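Local coordinates for nitroalkane oxidase (Podospora anserina, PDB 3MKH), which oxidises nitroalkanes to aldehydes or ketones, using FAD and molecular oxygen and releasing nitrite and hydrogen peroxide, at residues Leu101-Ile106 and Glu116-Phe121. Residues are numbered along the deposited sequence; the frame is centred on the assembly and turned at random.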
ATOM      1  N   LEU A 101     -30.381   6.678  11.540  1.00 18.27           N
ATOM      2  CA  LEU A 101     -29.367   7.075  12.511  1.00 19.66           C
ATOM      3  C   LEU A 101     -29.955   8.034  13.553  1.00 21.86           C
ATOM      4  O   LEU A 101     -29.660   7.936  14.752  1.00 21.73           O
ATOM      5  CB  LEU A 101     -28.154   7.707  11.805  1.00 19.85           C
ATOM      6  CG  LEU A 101     -27.048   8.219  12.744  1.00 21.54           C
ATOM      7  CD1 LEU A 101     -26.439   7.109  13.586  1.00 26.30           C
ATOM      8  CD2 LEU A 101     -25.966   8.958  11.958  1.00 25.72           C
ATOM      9  N   GLY A 102     -30.795   8.956  13.093  1.00 20.15           N
ATOM     10  CA  GLY A 102     -31.448   9.895  13.990  1.00 21.95           C
ATOM     11  C   GLY A 102     -32.367   9.212  14.995  1.00 21.29           C
ATOM     12  O   GLY A 102     -32.518   9.676  16.123  1.00 23.87           O
ATOM     13  N   LEU A 103     -32.988   8.110  14.589  1.00 21.63           N
ATOM     14  CA  LEU A 103     -33.861   7.346  15.498  1.00 20.46           C
ATOM     15  C   LEU A 103     -33.110   6.428  16.463  1.00 22.16           C
ATOM     16  O   LEU A 103     -33.672   5.992  17.477  1.00 23.10           O
ATOM     17  CB  LEU A 103     -34.877   6.524  14.698  1.00 17.99           C
ATOM     18  CG  LEU A 103     -35.822   7.353  13.831  1.00 22.36           C
ATOM     19  CD1 LEU A 103     -36.609   6.471  12.843  1.00 19.99           C
ATOM     20  CD2 LEU A 103     -36.743   8.188  14.711  1.00 21.43           C
ATOM     21  N   THR A 104     -31.847   6.145  16.156  1.00 20.48           N
ATOM     22  CA  THR A 104     -31.063   5.184  16.929  1.00 21.16           C
ATOM     23  C   THR A 104     -30.910   5.533  18.424  1.00 23.47           C
ATOM     24  O   THR A 104     -31.102   4.668  19.275  1.00 24.95           O
ATOM     25  CB  THR A 104     -29.690   4.910  16.264  1.00 23.88           C
ATOM     26  OG1 THR A 104     -29.908   4.369  14.954  1.00 24.00           O
ATOM     27  CG2 THR A 104     -28.855   3.915  17.104  1.00 24.33           C
ATOM     28  N   PRO A 105     -30.591   6.795  18.757  1.00 22.65           N
ATOM     29  CA  PRO A 105     -30.492   7.119  20.188  1.00 23.75           C
ATOM     30  C   PRO A 105     -31.790   6.869  20.935  1.00 23.89           C
ATOM     31  O   PRO A 105     -31.762   6.490  22.100  1.00 22.08           O
ATOM     32  CB  PRO A 105     -30.158   8.618  20.187  1.00 25.84           C
ATOM     33  CG  PRO A 105     -29.436   8.808  18.878  1.00 21.54           C
ATOM     34  CD  PRO A 105     -30.209   7.943  17.912  1.00 21.93           C
ATOM     35  N   ILE A 106     -32.914   7.065  20.259  1.00 22.73           N
ATOM     36  CA  ILE A 106     -34.221   6.796  20.835  1.00 25.32           C
ATOM     37  C   ILE A 106     -34.474   5.285  21.008  1.00 28.07           C
ATOM     38  O   ILE A 106     -35.002   4.866  22.038  1.00 25.42           O
ATOM     39  CB  ILE A 106     -35.336   7.484  20.036  1.00 29.55           C
ATOM     40  CG1 ILE A 106     -35.110   9.001  20.072  1.00 31.33           C
ATOM     41  CG2 ILE A 106     -36.696   7.179  20.644  1.00 29.60           C
ATOM     42  CD1 ILE A 106     -35.992   9.776  19.148  1.00 29.90           C
ATOM     43  N   GLU A 116     -44.451   9.481  22.332  1.00 28.84           N
ATOM     44  CA  GLU A 116     -45.128  10.470  21.498  1.00 33.86           C
ATOM     45  C   GLU A 116     -44.225  11.011  20.382  1.00 33.21           C
ATOM     46  O   GLU A 116     -44.723  11.446  19.339  1.00 32.63           O
ATOM     47  CB  GLU A 116     -45.672  11.636  22.332  1.00 37.32           C
ATOM     48  CG  GLU A 116     -44.626  12.366  23.166  1.00 39.74           C
ATOM     49  CD  GLU A 116     -45.152  13.678  23.746  1.00 45.66           C
ATOM     50  OE1 GLU A 116     -45.685  14.498  22.972  1.00 53.88           O
ATOM     51  OE2 GLU A 116     -45.028  13.891  24.971  1.00 52.41           O
ATOM     52  N   PHE A 117     -42.913  11.000  20.607  1.00 30.50           N
ATOM     53  CA  PHE A 117     -41.987  11.571  19.626  1.00 33.38           C
ATOM     54  C   PHE A 117     -41.808  10.642  18.440  1.00 30.55           C
ATOM     55  O   PHE A 117     -41.554  11.093  17.323  1.00 27.68           O
ATOM     56  CB  PHE A 117     -40.617  11.855  20.244  1.00 29.21           C
ATOM     57  CG  PHE A 117     -40.626  12.946  21.266  1.00 30.88           C
ATOM     58  CD1 PHE A 117     -40.809  12.651  22.610  1.00 31.69           C
ATOM     59  CD2 PHE A 117     -40.445  14.272  20.887  1.00 32.08           C
ATOM     60  CE1 PHE A 117     -40.816  13.657  23.569  1.00 31.46           C
ATOM     61  CE2 PHE A 117     -40.445  15.284  21.841  1.00 33.48           C
ATOM     62  CZ  PHE A 117     -40.633  14.968  23.191  1.00 34.34           C
ATOM     63  N   LEU A 118     -41.941   9.344  18.702  1.00 28.94           N
ATOM     64  CA  LEU A 118     -41.759   8.315  17.697  1.00 29.38           C
ATOM     65  C   LEU A 118     -43.001   8.141  16.833  1.00 29.33           C
ATOM     66  O   LEU A 118     -42.924   7.611  15.728  1.00 25.78           O
ATOM     67  CB  LEU A 118     -41.443   6.989  18.383  1.00 27.42           C
ATOM     68  CG  LEU A 118     -40.137   6.266  18.089  1.00 37.22           C
ATOM     69  CD1 LEU A 118     -39.021   7.244  17.758  1.00 34.45           C
ATOM     70  CD2 LEU A 118     -39.764   5.349  19.267  1.00 28.08           C
ATOM     71  N   ALA A 119     -44.148   8.583  17.338  1.00 26.83           N
ATOM     72  CA  ALA A 119     -45.422   8.328  16.662  1.00 28.21           C
ATOM     73  C   ALA A 119     -45.444   8.647  15.156  1.00 24.54           C
ATOM     74  O   ALA A 119     -45.948   7.842  14.358  1.00 22.96           O
ATOM     75  CB  ALA A 119     -46.564   9.042  17.377  1.00 28.36           C
ATOM     76  N   PRO A 120     -44.927   9.824  14.762  1.00 25.70           N
ATOM     77  CA  PRO A 120     -44.966  10.172  13.334  1.00 28.25           C
ATOM     78  C   PRO A 120     -44.215   9.178  12.446  1.00 22.12           C
ATOM     79  O   PRO A 120     -44.520   9.080  11.255  1.00 28.26           O
ATOM     80  CB  PRO A 120     -44.287  11.544  13.293  1.00 28.24           C
ATOM     81  CG  PRO A 120     -44.539  12.119  14.652  1.00 30.18           C
ATOM     82  CD  PRO A 120     -44.428  10.938  15.584  1.00 26.82           C
ATOM     83  N   PHE A 121     -43.244   8.464  13.009  1.00 20.55           N
ATOM     84  CA  PHE A 121     -42.377   7.584  12.216  1.00 23.17           C
ATOM     85  C   PHE A 121     -42.932   6.174  12.127  1.00 24.37           C
ATOM     86  O   PHE A 121     -42.352   5.307  11.473  1.00 21.34           O
ATOM     87  CB  PHE A 121     -40.969   7.544  12.826  1.00 19.33           C
ATOM     88  CG  PHE A 121     -40.270   8.872  12.798  1.00 21.82           C
ATOM     89  CD1 PHE A 121     -39.455   9.216  11.727  1.00 18.28           C
ATOM     90  CD2 PHE A 121     -40.451   9.788  13.825  1.00 22.55           C
ATOM     91  CE1 PHE A 121     -38.818  10.451  11.679  1.00 21.28           C
ATOM     92  CE2 PHE A 121     -39.814  11.030  13.793  1.00 20.89           C
ATOM     93  CZ  PHE A 121     -39.002  11.365  12.712  1.00 22.36           C
TER
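Leu103 lays one methyl on the ring of Phe121. Leu103 CD2 sits over the middle of the face, 4.0 Å from the centroid of the Phe121 ring and 7° off its normal, a CH-pi contact. The second methyl, Leu103 CD1, reaches the Phe121 CD1 side of the ring. With CG anti to the carbonyl carbon (chi1 -64°) the Phe121 ring is sent toward Leu103, and chi2 of -92° turns its face to the methyl. The same Leu103 CD2 also touches Leu118 CD1 at 3.9 Å, so it fills the angle between Leu118 and the ring. Leu118 and Ile106 run past each other in opposite directions. Ile106 CG2 lies 3.7 Å from Leu118 CD1 and 3.8 Å from Leu118 CD2, set between the two branches. No hydrogen bond crosses the contact; the four side chains are buried and wholly apolar. An alanine in place of Phe121 would remove the ring and is likely to leave Leu103 CD2 without its aromatic face and to open a gap beside Leu184. The contact packs helix 90-109 against the short helix 115-118 and the turn after it, within the N-terminal domain of the acyl-CoA dehydrogenase fold. Ile106 and Phe121 both touch Leu184 of strand 184-191, at the domain's border with the beta-sheet.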